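Local coordinates for salicylaldehyde dehydrogenase NahF (Pseudomonas putida, PDB 4JZ6), which probably catalyses the NAD(+)-dependent oxidation of salicylaldehyde to salicylate, a step in the bacterial breakdown of naphthalene, at residues 115-120 with 167-172; 163-168 with 294-299. All blocks are in the same frame, centred on the assembly; numbering follows the deposited sequence.

Contact 1. Residues 115-120 with 167-172; sequences GFNVHA and GTAVLA. With NK (salicylaldehyde), chain B; EDO (1,2-ethanediol), chain G.
N117 holds the chain around A169 and V170 through a single side-chain oxygen. Its OD1 accepts two backbone hydrogen bonds. V170 N donates to N117 OD1 at 3.0 Å, nearly straight at 174°, with the donor in the plane of the carbonyl. The one from A169 N to the same OD1 is more bent, and its donor stands above that plane. The other end of the amide, ND2, is bonded to W113 O, one turn earlier in helix 111-130. Both ends of the amide are therefore engaged, which fixes its rotation.

The apolar part is small. A120 CB meets V170 CG2 at 3.5 Å. V170 CG2 is anti to the backbone N (CG1 at chi1 69°), and the two methyls face different partners. CG2 goes to the helix, and V170 CG1 lies 3.7 Å from CAE of the salicylaldehyde ring. A169 CB packs against N117 CB at 3.8 Å.

Two small molecules border the contact. The salicylaldehyde phenol oxygen OAF comes within 3.1 Å of G167 CA, a close approach to a residue that has no side chain. An ethanediol, probably from the crystallisation liquor, donates to A120 O.

The arrangement is a side-chain amide on one helix gripping the backbone N-H groups of A169 and V170, where the chain runs from the loop into helix 170-181. G167 and V170 line the salicylaldehyde pocket of this aldehyde dehydrogenase.

Contact 2. Residues 163-168 with 294-299; sequences VPWNGT and FLFQGQ. With NK (salicylaldehyde), chain B.
W165 and Q299 cross at about a right angle. The far corner of the indole meets the end of the glutamine, with CH2 of W165 3.5 Å from OE1 of Q299. The ring and amide planes are 64° apart. The Q299 chain is extended beyond CG, which carries its amide out to the indole. OE1 also takes a weak hydrogen bond from V345 N.

N166 sits beside this pair and turns its amide toward the backbone of Q299. Its CG lies between the backbone N and the carbonyl carbon (chi1 55°). N166 ND2 donates to Q299 O at 3.1 Å, and that oxygen is almost in the amide plane of N166. OD1 accepts a weak bond from G167 N. N166 ND2 is also 3.7 Å from CAD, the aldehyde carbon of salicylaldehyde. This is consistent with the oxyanion-hole asparagine of aldehyde dehydrogenases, and N166 lines the ligand pocket. The loop 163-168 follows strand 159-162 of the sheet that also holds strands 186-189 and 240-244. The loop 294-299 lies between helix 282-294 and strand 306-310 of the seven-stranded sheet, and leads to the pocket residues C301 and M302.

F296 packs against N166, with F296 CE2 3.4 Å from N166 O. N166 CB comes in at the edge of the ring, in plane. The end of the Q299 amide stands over one face, offset toward the rim. W113 stacks on F296 and bonds N166 O through NE1. W165 CZ3 reaches F296 CE2 at 3.9 Å. G167 centres an inverse gamma turn.

How the contacts relate
Both contacts are buried, and neither lies at the surface. They share G167 and T168, and both border the same salicylaldehyde. Contact 1 ties the start of helix 170-181 and the loop before it to helix 111-130. Contact 2 joins the loop before that helix to the loop 294-299. Their polar chemistry runs in opposite directions. In contact 1 an asparagine oxygen accepts from backbone N-H groups, while in contact 2 an asparagine nitrogen donates to a backbone oxygen. Contact 1 adds small aliphatic groups, contact 2 aromatic rings. The two meet directly where L171 CD1 packs 3.4 Å from N166 OD1. W113 bonds to both.

Contact 1. Residues 115-120 with 167-172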
loop_
_atom_site.group_PDB
_atom_site.type_symbol
_atom_site.label_atom_id
_atom_site.label_comp_id
_atom_site.label_asym_id
_atom_site.label_seq_id
_atom_site.Cartn_x
_atom_site.Cartn_y
_atom_site.Cartn_z
ATOM N N GLY A 115 -0.531 -31.313 8.737
ATOM C CA GLY A 115 -1.940 -31.387 9.061
ATOM C C GLY A 115 -2.514 -30.019 9.360
ATOM O O GLY A 115 -3.614 -29.692 8.914
ATOM N N PHE A 116 -1.766 -29.215 10.108
ATOM C CA PHE A 116 -2.189 -27.850 10.387
ATOM C C PHE A 116 -2.304 -27.025 9.107
ATOM O O PHE A 116 -3.253 -26.253 8.942
ATOM C CB PHE A 116 -1.238 -27.152 11.357
ATOM C CG PHE A 116 -1.458 -25.674 11.437
ATOM C CD1 PHE A 116 -0.659 -24.799 10.713
ATOM C CD2 PHE A 116 -2.490 -25.153 12.211
ATOM C CE1 PHE A 116 -0.874 -23.423 10.773
ATOM C CE2 PHE A 116 -2.710 -23.776 12.280
ATOM C CZ PHE A 116 -1.898 -22.910 11.560
ATOM N N ASN A 117 -1.327 -27.184 8.214
ATOM C CA ASN A 117 -1.312 -26.445 6.955
ATOM C C ASN A 117 -2.570 -26.696 6.152
ATOM O O ASN A 117 -3.128 -25.785 5.544
ATOM C CB ASN A 117 -0.082 -26.804 6.121
ATOM C CG ASN A 117 0.961 -25.707 6.127
ATOM O OD1 ASN A 117 0.898 -24.763 5.331
ATOM N ND2 ASN A 117 1.925 -25.820 7.030
ATOM N N VAL A 118 -3.024 -27.941 6.164
ATOM C CA VAL A 118 -4.237 -28.290 5.448
ATOM C C VAL A 118 -5.459 -27.626 6.079
ATOM O O VAL A 118 -6.202 -26.916 5.394
ATOM C CB VAL A 118 -4.418 -29.810 5.361
ATOM C CG1 VAL A 118 -5.665 -30.157 4.567
ATOM C CG2 VAL A 118 -3.210 -30.419 4.703
ATOM N N HIS A 119 -5.652 -27.853 7.377
ATOM C CA HIS A 119 -6.748 -27.224 8.116
ATOM C C HIS A 119 -6.790 -25.723 7.856
ATOM O O HIS A 119 -7.839 -25.173 7.510
ATOM C CB HIS A 119 -6.609 -27.479 9.617
ATOM C CG HIS A 119 -6.897 -28.892 10.019
ATOM N ND1 HIS A 119 -7.872 -29.657 9.415
ATOM C CD2 HIS A 119 -6.332 -29.680 10.967
ATOM C CE1 HIS A 119 -7.894 -30.856 9.971
ATOM N NE2 HIS A 119 -6.973 -30.897 10.914
ATOM N N ALA A 120 -5.634 -25.080 8.006
ATOM C CA ALA A 120 -5.497 -23.638 7.806
ATOM C C ALA A 120 -5.831 -23.218 6.385
ATOM O O ALA A 120 -6.480 -22.194 6.174
ATOM C CB ALA A 120 -4.097 -23.179 8.177
ATOM N N GLY A 167 5.193 -22.209 5.084
ATOM C CA GLY A 167 3.770 -22.407 5.292
ATOM C C GLY A 167 3.231 -22.953 3.986
ATOM O O GLY A 167 2.374 -22.349 3.340
ATOM N N THR A 168 3.750 -24.121 3.620
ATOM C CA THR A 168 3.684 -24.662 2.268
ATOM C C THR A 168 2.311 -24.591 1.616
ATOM O O THR A 168 2.191 -24.236 0.443
ATOM C CB THR A 168 4.150 -26.118 2.256
ATOM O OG1 THR A 168 5.257 -26.269 3.152
ATOM C CG2 THR A 168 4.580 -26.503 0.877
ATOM N N ALA A 169 1.280 -24.916 2.385
ATOM C CA ALA A 169 -0.074 -24.943 1.862
ATOM C C ALA A 169 -0.823 -23.648 2.140
ATOM O O ALA A 169 -1.403 -23.056 1.232
ATOM C CB ALA A 169 -0.829 -26.119 2.436
ATOM N N VAL A 170 -0.815 -23.208 3.396
ATOM C CA VAL A 170 -1.640 -22.071 3.791
ATOM C C VAL A 170 -1.202 -20.754 3.129
ATOM O O VAL A 170 -2.039 -19.899 2.824
ATOM C CB VAL A 170 -1.744 -21.935 5.331
ATOM C CG1 VAL A 170 -0.411 -21.517 5.932
ATOM C CG2 VAL A 170 -2.860 -20.962 5.714
ATOM N N LEU A 171 0.097 -20.608 2.879
ATOM C CA LEU A 171 0.617 -19.401 2.238
ATOM C C LEU A 171 0.200 -19.316 0.770
ATOM O O LEU A 171 0.004 -18.231 0.222
ATOM C CB LEU A 171 2.137 -19.323 2.376
ATOM C CG LEU A 171 2.632 -19.199 3.817
ATOM C CD1 LEU A 171 4.125 -18.912 3.854
ATOM C CD2 LEU A 171 1.856 -18.129 4.545
ATOM N N ALA A 172 0.069 -20.468 0.132
ATOM C CA ALA A 172 -0.485 -20.515 -1.208
ATOM C C ALA A 172 -1.974 -20.207 -1.145
ATOM O O ALA A 172 -2.474 -19.363 -1.890
ATOM C CB ALA A 172 -0.246 -21.891 -1.846
HETATM O OAH NK B . 5.682 -17.236 8.859
HETATM C CAD NK B . 5.197 -17.889 7.956
HETATM C CAA NK B . 3.777 -18.267 8.124
HETATM C CAC NK B . 2.804 -17.323 8.448
HETATM C CAG NK B . 1.483 -17.733 8.598
HETATM C CAI NK B . 1.138 -19.062 8.444
HETATM C CAE NK B . 2.104 -20.000 8.130
HETATM C CAB NK B . 3.431 -19.602 7.970
HETATM O OAF NK B . 4.428 -20.495 7.658
HETATM C C1 EDO G . -6.944 -19.989 10.449
HETATM O O1 EDO G . -8.254 -19.851 11.021
HETATM C C2 EDO G . -7.045 -20.173 8.938
HETATM O O2 EDO G . -5.735 -20.195 8.356
#

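Contact 2. Residues 163-168 with 294-299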
loop_
_atom_site.group_PDB
_atom_site.type_symbol
_atom_site.label_atom_id
_atom_site.label_comp_id
_atom_site.label_asym_id
_atom_site.label_seq_id
_atom_site.Cartn_x
_atom_site.Cartn_y
_atom_site.Cartn_z
ATOM N N VAL A 163 4.721 -17.247 -3.695
ATOM C CA VAL A 163 4.536 -18.013 -2.464
ATOM C C VAL A 163 5.745 -18.881 -2.144
ATOM O O VAL A 163 6.228 -19.604 -3.015
ATOM C CB VAL A 163 3.306 -18.925 -2.583
ATOM C CG1 VAL A 163 3.096 -19.720 -1.305
ATOM C CG2 VAL A 163 2.081 -18.099 -2.906
ATOM N N PRO A 164 6.236 -18.815 -0.889
ATOM C CA PRO A 164 7.408 -19.583 -0.457
ATOM C C PRO A 164 7.042 -21.017 -0.072
ATOM O O PRO A 164 5.952 -21.481 -0.413
ATOM C CB PRO A 164 7.876 -18.817 0.775
ATOM C CG PRO A 164 6.610 -18.318 1.366
ATOM C CD PRO A 164 5.727 -17.957 0.199
ATOM N N TRP A 165 7.932 -21.688 0.655
ATOM C CA TRP A 165 7.850 -23.132 0.868
ATOM C C TRP A 165 7.504 -23.548 2.306
ATOM O O TRP A 165 7.193 -24.713 2.552
ATOM C CB TRP A 165 9.196 -23.748 0.496
ATOM C CG TRP A 165 10.301 -23.009 1.166
ATOM C CD1 TRP A 165 11.004 -21.951 0.663
ATOM C CD2 TRP A 165 10.793 -23.226 2.492
ATOM N NE1 TRP A 165 11.917 -21.509 1.590
ATOM C CE2 TRP A 165 11.808 -22.273 2.722
ATOM C CE3 TRP A 165 10.486 -24.140 3.505
ATOM C CZ2 TRP A 165 12.513 -22.211 3.922
ATOM C CZ3 TRP A 165 11.185 -24.074 4.699
ATOM C CH2 TRP A 165 12.187 -23.120 4.896
ATOM N N ASN A 166 7.572 -22.616 3.255
ATOM C CA ASN A 166 7.469 -22.977 4.674
ATOM C C ASN A 166 6.049 -23.219 5.187
ATOM O O ASN A 166 5.735 -24.305 5.678
ATOM C CB ASN A 166 8.212 -21.966 5.552
ATOM C CG ASN A 166 7.745 -20.550 5.323
ATOM O OD1 ASN A 166 7.215 -20.230 4.259
ATOM N ND2 ASN A 166 7.934 -19.689 6.322
ATOM N N GLY A 167 5.193 -22.209 5.084
ATOM C CA GLY A 167 3.770 -22.407 5.292
ATOM C C GLY A 167 3.231 -22.953 3.986
ATOM O O GLY A 167 2.374 -22.349 3.340
ATOM N N THR A 168 3.750 -24.121 3.620
ATOM C CA THR A 168 3.684 -24.662 2.268
ATOM C C THR A 168 2.311 -24.591 1.616
ATOM O O THR A 168 2.191 -24.236 0.443
ATOM C CB THR A 168 4.150 -26.118 2.256
ATOM O OG1 THR A 168 5.257 -26.269 3.152
ATOM C CG2 THR A 168 4.580 -26.503 0.877
ATOM N N PHE A 294 10.242 -23.838 18.166
ATOM C CA PHE A 294 10.674 -25.048 17.487
ATOM C C PHE A 294 9.638 -25.751 16.625
ATOM O O PHE A 294 9.903 -26.831 16.094
ATOM C CB PHE A 294 11.278 -26.009 18.497
ATOM C CG PHE A 294 12.429 -25.431 19.237
ATOM C CD1 PHE A 294 13.598 -25.105 18.567
ATOM C CD2 PHE A 294 12.343 -25.190 20.594
ATOM C CE1 PHE A 294 14.670 -24.558 19.242
ATOM C CE2 PHE A 294 13.408 -24.645 21.278
ATOM C CZ PHE A 294 14.578 -24.325 20.601
ATOM N N LEU A 295 8.466 -25.151 16.478
ATOM C CA LEU A 295 7.502 -25.689 15.540
ATOM C C LEU A 295 8.102 -25.575 14.138
ATOM O O LEU A 295 8.628 -24.519 13.773
ATOM C CB LEU A 295 6.178 -24.938 15.645
ATOM C CG LEU A 295 5.093 -25.308 14.635
ATOM C CD1 LEU A 295 4.766 -26.780 14.710
ATOM C CD2 LEU A 295 3.862 -24.481 14.902
ATOM N N PHE A 296 8.046 -26.672 13.375
ATOM C CA PHE A 296 8.601 -26.732 12.015
ATOM C C PHE A 296 10.058 -26.255 11.965
ATOM O O PHE A 296 10.473 -25.575 11.023
ATOM C CB PHE A 296 7.720 -25.949 11.025
ATOM C CG PHE A 296 8.115 -26.121 9.579
ATOM C CD1 PHE A 296 8.417 -27.375 9.064
ATOM C CD2 PHE A 296 8.184 -25.021 8.731
ATOM C CE1 PHE A 296 8.785 -27.528 7.736
ATOM C CE2 PHE A 296 8.546 -25.175 7.396
ATOM C CZ PHE A 296 8.845 -26.432 6.902
ATOM N N GLN A 297 10.820 -26.609 12.997
ATOM C CA GLN A 297 12.243 -26.295 13.052
ATOM C C GLN A 297 12.534 -24.803 12.987
ATOM O O GLN A 297 13.533 -24.404 12.396
ATOM C CB GLN A 297 12.981 -26.971 11.895
ATOM C CG GLN A 297 12.729 -28.446 11.785
ATOM C CD GLN A 297 11.674 -28.808 10.758
ATOM O OE1 GLN A 297 10.672 -29.437 11.088
ATOM N NE2 GLN A 297 11.900 -28.427 9.505
ATOM N N GLY A 298 11.664 -23.981 13.566
ATOM C CA GLY A 298 11.859 -22.543 13.535
ATOM C C GLY A 298 11.948 -21.971 12.127
ATOM O O GLY A 298 12.576 -20.934 11.893
ATOM N N GLN A 299 11.321 -22.657 11.178
ATOM C CA GLN A 299 11.309 -22.195 9.801
ATOM C C GLN A 299 10.015 -21.450 9.485
ATOM O O GLN A 299 9.532 -21.464 8.352
ATOM C CB GLN A 299 11.511 -23.365 8.843
ATOM C CG GLN A 299 12.908 -23.926 8.877
ATOM C CD GLN A 299 13.123 -25.007 7.836
ATOM O OE1 GLN A 299 14.123 -25.002 7.112
ATOM N NE2 GLN A 299 12.186 -25.947 7.758
HETATM O OAH NK B . 5.682 -17.236 8.859
HETATM C CAD NK B . 5.197 -17.889 7.956
HETATM C CAA NK B . 3.777 -18.267 8.124
HETATM C CAC NK B . 2.804 -17.323 8.448
HETATM C CAG NK B . 1.483 -17.733 8.598
HETATM C CAI NK B . 1.138 -19.062 8.444
HETATM C CAE NK B . 2.104 -20.000 8.130
HETATM C CAB NK B . 3.431 -19.602 7.970
HETATM O OAF NK B . 4.428 -20.495 7.658
#